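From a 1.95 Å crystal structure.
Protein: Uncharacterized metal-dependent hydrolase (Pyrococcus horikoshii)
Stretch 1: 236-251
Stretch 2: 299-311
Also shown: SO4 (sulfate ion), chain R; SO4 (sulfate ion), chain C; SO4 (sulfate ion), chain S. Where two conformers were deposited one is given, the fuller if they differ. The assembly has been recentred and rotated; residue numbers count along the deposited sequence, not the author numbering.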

# COMPACT_ATOMS: atom_id res chain seq x y z
N THR A 236 15.58 4.46 3.53
CA THR A 236 16.96 4.17 3.89
C THR A 236 17.15 2.65 3.81
O THR A 236 16.16 1.90 3.87
CB THR A 236 17.27 4.62 5.34
OG1 THR A 236 16.42 3.90 6.24
CG2 THR A 236 17.03 6.13 5.52
N PRO A 237 18.41 2.18 3.64
CA PRO A 237 18.70 0.74 3.73
C PRO A 237 18.18 0.05 5.00
O PRO A 237 17.78 -1.11 4.93
CB PRO A 237 20.23 0.68 3.70
CG PRO A 237 20.62 1.87 2.88
CD PRO A 237 19.63 2.95 3.30
N GLU A 238 18.20 0.75 6.12
CA GLU A 238 17.72 0.21 7.38
C GLU A 238 16.22 -0.04 7.31
O GLU A 238 15.73 -1.08 7.77
CB GLU A 238 18.07 1.15 8.55
CG GLU A 238 19.58 1.26 8.86
CD GLU A 238 20.40 2.10 7.84
OE1 GLU A 238 21.64 1.93 7.83
OE2 GLU A 238 19.84 2.92 7.07
N VAL A 239 15.48 0.89 6.72
CA VAL A 239 14.04 0.69 6.51
C VAL A 239 13.76 -0.42 5.49
O VAL A 239 12.83 -1.20 5.68
CB VAL A 239 13.31 2.00 6.14
CG1 VAL A 239 11.85 1.73 5.78
CG2 VAL A 239 13.36 2.94 7.32
N LEU A 240 14.59 -0.50 4.45
CA LEU A 240 14.44 -1.55 3.45
C LEU A 240 14.48 -2.95 4.09
O LEU A 240 13.67 -3.82 3.74
CB LEU A 240 15.50 -1.42 2.35
CG LEU A 240 15.61 -2.56 1.33
CD1 LEU A 240 14.30 -2.73 0.56
CD2 LEU A 240 16.79 -2.35 0.36
N ASP A 241 15.38 -3.14 5.06
CA ASP A 241 15.42 -4.42 5.82
C ASP A 241 14.09 -4.75 6.46
O ASP A 241 13.67 -5.91 6.49
CB ASP A 241 16.50 -4.37 6.91
CG ASP A 241 17.90 -4.44 6.35
OD1 ASP A 241 18.06 -4.79 5.16
OD2 ASP A 241 18.85 -4.14 7.10
N LYS A 242 13.42 -3.74 7.00
CA LYS A 242 12.12 -3.93 7.63
C LYS A 242 11.01 -4.19 6.62
O LYS A 242 10.11 -4.97 6.89
CB LYS A 242 11.80 -2.74 8.53
CG LYS A 242 12.75 -2.61 9.71
CD LYS A 242 12.22 -1.65 10.75
CE LYS A 242 13.10 -1.67 11.99
NZ LYS A 242 12.57 -0.80 13.08
N LEU A 243 11.07 -3.54 5.45
CA LEU A 243 10.13 -3.85 4.36
C LEU A 243 10.25 -5.31 3.95
O LEU A 243 9.24 -5.99 3.81
CB LEU A 243 10.39 -2.96 3.14
CG LEU A 243 10.20 -1.46 3.32
CD1 LEU A 243 10.40 -0.76 1.97
CD2 LEU A 243 8.84 -1.13 3.91
N GLU A 244 11.49 -5.75 3.75
CA GLU A 244 11.80 -7.13 3.37
C GLU A 244 11.24 -8.16 4.36
O GLU A 244 10.77 -9.22 3.94
CB GLU A 244 13.32 -7.28 3.20
CG GLU A 244 13.92 -8.66 3.47
CD GLU A 244 13.98 -9.55 2.25
OE1 GLU A 244 12.91 -9.90 1.70
OE2 GLU A 244 15.11 -9.92 1.84
N SER A 245 11.25 -7.83 5.65
CA SER A 245 10.72 -8.72 6.69
C SER A 245 9.22 -9.06 6.55
O SER A 245 8.79 -10.08 7.07
CB SER A 245 10.99 -8.13 8.08
OG SER A 245 10.03 -7.13 8.41
N ILE A 246 8.44 -8.21 5.89
CA ILE A 246 7.05 -8.56 5.58
C ILE A 246 6.81 -8.79 4.09
O ILE A 246 5.70 -9.15 3.68
CB ILE A 246 6.02 -7.56 6.15
CG1 ILE A 246 6.19 -6.16 5.55
CG2 ILE A 246 6.11 -7.52 7.67
CD1 ILE A 246 5.00 -5.22 5.81
N GLY A 247 7.84 -8.58 3.27
CA GLY A 247 7.72 -8.77 1.83
C GLY A 247 7.08 -7.58 1.14
O GLY A 247 6.62 -7.69 0.01
N LEU A 248 7.08 -6.42 1.80
CA LEU A 248 6.52 -5.22 1.19
C LEU A 248 7.52 -4.61 0.20
O LEU A 248 8.60 -4.16 0.59
CB LEU A 248 6.12 -4.19 2.26
CG LEU A 248 5.61 -2.81 1.80
CD1 LEU A 248 4.43 -2.95 0.85
CD2 LEU A 248 5.20 -1.94 2.99
N GLY A 249 7.15 -4.60 -1.09
CA GLY A 249 7.95 -3.95 -2.12
C GLY A 249 7.24 -2.73 -2.66
O GLY A 249 6.59 -1.99 -1.90
N ARG A 250 7.34 -2.49 -3.98
CA ARG A 250 6.61 -1.36 -4.56
C ARG A 250 5.12 -1.52 -4.27
O ARG A 250 4.55 -2.60 -4.43
CB ARG A 250 6.87 -1.15 -6.06
CG ARG A 250 6.36 0.22 -6.54
CD ARG A 250 6.96 0.69 -7.85
NE ARG A 250 6.80 2.14 -8.03
CZ ARG A 250 7.80 3.02 -8.04
NH1 ARG A 250 9.06 2.61 -7.89
NH2 ARG A 250 7.55 4.32 -8.22
N PHE A 251 4.52 -0.43 -3.79
CA PHE A 251 3.12 -0.43 -3.38
C PHE A 251 2.59 0.98 -3.61
O PHE A 251 3.08 1.94 -3.01
CB PHE A 251 3.03 -0.82 -1.90
CG PHE A 251 1.69 -1.40 -1.47
CD1 PHE A 251 0.79 -1.94 -2.39
CD2 PHE A 251 1.34 -1.45 -0.11
CE1 PHE A 251 -0.43 -2.48 -1.97
CE2 PHE A 251 0.13 -1.99 0.32
CZ PHE A 251 -0.76 -2.51 -0.61
N ARG A 299 24.62 -5.41 -3.11
CA ARG A 299 23.79 -6.21 -2.22
C ARG A 299 22.46 -5.51 -1.88
O ARG A 299 21.38 -6.13 -1.93
CB ARG A 299 24.55 -6.54 -0.93
CG ARG A 299 23.77 -7.37 0.07
CD ARG A 299 24.58 -7.63 1.32
NE ARG A 299 25.48 -8.76 1.12
CZ ARG A 299 25.30 -9.98 1.64
NH1 ARG A 299 26.18 -10.92 1.39
NH2 ARG A 299 24.24 -10.24 2.40
N ILE A 300 22.53 -4.23 -1.55
CA ILE A 300 21.31 -3.47 -1.23
C ILE A 300 20.42 -3.30 -2.48
O ILE A 300 19.19 -3.47 -2.41
CB ILE A 300 21.62 -2.13 -0.53
CG1 ILE A 300 22.42 -2.38 0.76
CG2 ILE A 300 20.32 -1.40 -0.16
CD1 ILE A 300 23.04 -1.13 1.39
N THR A 301 21.04 -2.99 -3.62
CA THR A 301 20.35 -2.90 -4.90
C THR A 301 19.58 -4.20 -5.21
O THR A 301 18.41 -4.15 -5.56
CB THR A 301 21.35 -2.57 -6.04
OG1 THR A 301 21.94 -1.29 -5.80
CG2 THR A 301 20.66 -2.56 -7.40
N GLU A 302 20.24 -5.35 -5.03
CA GLU A 302 19.59 -6.64 -5.29
C GLU A 302 18.45 -6.96 -4.32
O GLU A 302 17.44 -7.54 -4.73
CB GLU A 302 20.61 -7.79 -5.35
CG GLU A 302 21.57 -7.73 -6.56
CD GLU A 302 20.87 -7.79 -7.92
OE1 GLU A 302 21.08 -8.78 -8.64
OE2 GLU A 302 20.13 -6.85 -8.29
N LYS A 303 18.63 -6.60 -3.05
CA LYS A 303 17.57 -6.72 -2.06
C LYS A 303 16.34 -5.91 -2.50
O LYS A 303 15.20 -6.41 -2.50
CB LYS A 303 18.08 -6.23 -0.70
CG LYS A 303 17.09 -6.40 0.45
CD LYS A 303 17.63 -5.77 1.75
CE LYS A 303 18.86 -6.50 2.28
NZ LYS A 303 18.56 -7.93 2.55
N ALA A 304 16.57 -4.66 -2.89
CA ALA A 304 15.50 -3.80 -3.41
C ALA A 304 14.84 -4.37 -4.66
O ALA A 304 13.61 -4.38 -4.77
CB ALA A 304 16.04 -2.40 -3.70
N ARG A 305 15.65 -4.87 -5.59
CA ARG A 305 15.13 -5.40 -6.86
C ARG A 305 14.30 -6.67 -6.67
O ARG A 305 13.35 -6.92 -7.41
CB ARG A 305 16.27 -5.62 -7.87
CG ARG A 305 16.88 -4.30 -8.42
CD ARG A 305 15.79 -3.34 -8.89
NE ARG A 305 15.02 -3.89 -10.01
CZ ARG A 305 13.79 -3.53 -10.34
NH1 ARG A 305 13.20 -4.08 -11.40
NH2 ARG A 305 13.15 -2.60 -9.63
N SER A 306 14.64 -7.45 -5.64
CA SER A 306 13.86 -8.63 -5.26
C SER A 306 12.46 -8.25 -4.77
O SER A 306 11.58 -9.10 -4.71
CB SER A 306 14.60 -9.47 -4.21
OG SER A 306 14.45 -8.95 -2.89
N LEU A 307 12.26 -6.97 -4.46
CA LEU A 307 10.96 -6.44 -4.02
C LEU A 307 10.34 -5.50 -5.05
O LEU A 307 9.35 -4.83 -4.76
CB LEU A 307 11.11 -5.73 -2.66
CG LEU A 307 11.42 -6.61 -1.45
CD1 LEU A 307 11.94 -5.77 -0.28
CD2 LEU A 307 10.20 -7.44 -1.02
N GLY A 308 10.92 -5.46 -6.25
CA GLY A 308 10.45 -4.59 -7.33
C GLY A 308 10.59 -3.11 -7.03
O GLY A 308 9.89 -2.28 -7.62
N LEU A 309 11.47 -2.78 -6.09
CA LEU A 309 11.69 -1.39 -5.68
C LEU A 309 12.73 -0.70 -6.55
O LEU A 309 13.68 -1.34 -7.03
CB LEU A 309 12.11 -1.33 -4.21
CG LEU A 309 11.02 -1.60 -3.17
CD1 LEU A 309 11.65 -1.91 -1.84
CD2 LEU A 309 10.04 -0.42 -3.05
N ASP A 310 12.56 0.61 -6.73
CA ASP A 310 13.54 1.42 -7.46
C ASP A 310 14.80 1.59 -6.61
O ASP A 310 14.80 1.36 -5.40
CB ASP A 310 12.95 2.79 -7.83
CG ASP A 310 13.73 3.50 -8.93
OD1 ASP A 310 14.57 2.87 -9.61
OD2 ASP A 310 13.50 4.71 -9.14
N VAL A 311 15.89 1.97 -7.25
CA VAL A 311 17.15 2.20 -6.55
C VAL A 311 17.72 3.54 -7.03
O VAL A 311 17.99 3.73 -8.22
CB VAL A 311 18.16 1.05 -6.83
CG1 VAL A 311 19.47 1.29 -6.08
CG2 VAL A 311 17.54 -0.32 -6.46
S SO4 R . 20.99 -9.73 3.68
O1 SO4 R . 21.65 -8.42 3.68
O2 SO4 R . 21.94 -10.76 4.07
O3 SO4 R . 19.89 -9.71 4.65
O4 SO4 R . 20.46 -10.02 2.35
S SO4 C . 15.71 -6.80 -12.24
O1 SO4 C . 14.90 -5.81 -12.95
O2 SO4 C . 16.58 -6.12 -11.29
O3 SO4 C . 14.85 -7.73 -11.52
O4 SO4 C . 16.51 -7.52 -13.22
S SO4 S . 9.78 -4.11 -12.31
O1 SO4 S . 8.38 -4.00 -12.71
O2 SO4 S . 10.12 -3.04 -11.39
O3 SO4 S . 10.01 -5.39 -11.64
O4 SO4 S . 10.62 -4.01 -13.50
O HOH W 1 10.00 0.07 -9.13

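Where two helices pack side by side and the loops after them touch, a single backbone hydrogen bond can link the loops while leucines supply a large share of the packing. Here Arg-250 N donates to Leu-307 O (3.2 Å), the one direct hydrogen bond between the stretches. The same carbonyl oxygen receives a CA-H...O contact from Gly-249 CA at 3.1 Å. So close an approach depends on glycine: an ideal CB on Gly-249 would lie 1.9 Å from Leu-307 O, a clash. A water extends the link, accepting from Arg-250 NH1 (3.0 Å) and donating to Gly-308 O (2.8 Å).

Charge contributes less directly. Lys-303 NZ lies 4.0 Å from Glu-244 OE2 and 4.1 Å from Asp-241 OD1, beyond salt-bridge range in both cases, and there is a weak hydrogen bond from Lys-303 NZ to O4 of the chain R sulfate (2.8 Å).

Beneath this polar fringe, Leu-240 points toward the partner helix and divides its methyls between two neighbourhoods. Its CD2 meets Ile-300 CG2 at 3.7 Å and Ala-304 CB at 4.1 Å, while its CD1 packs against Leu-307 CD1 (3.9 Å) and Leu-309 CD1 (3.7 Å). The helix axes, inclined by 37°, come no closer than 10.6 Å, a gap these side chains bridge. The packing has a cost: Leu-248 O, 3.8 Å from Leu-307 CD1, is buried without a hydrogen-bonding partner.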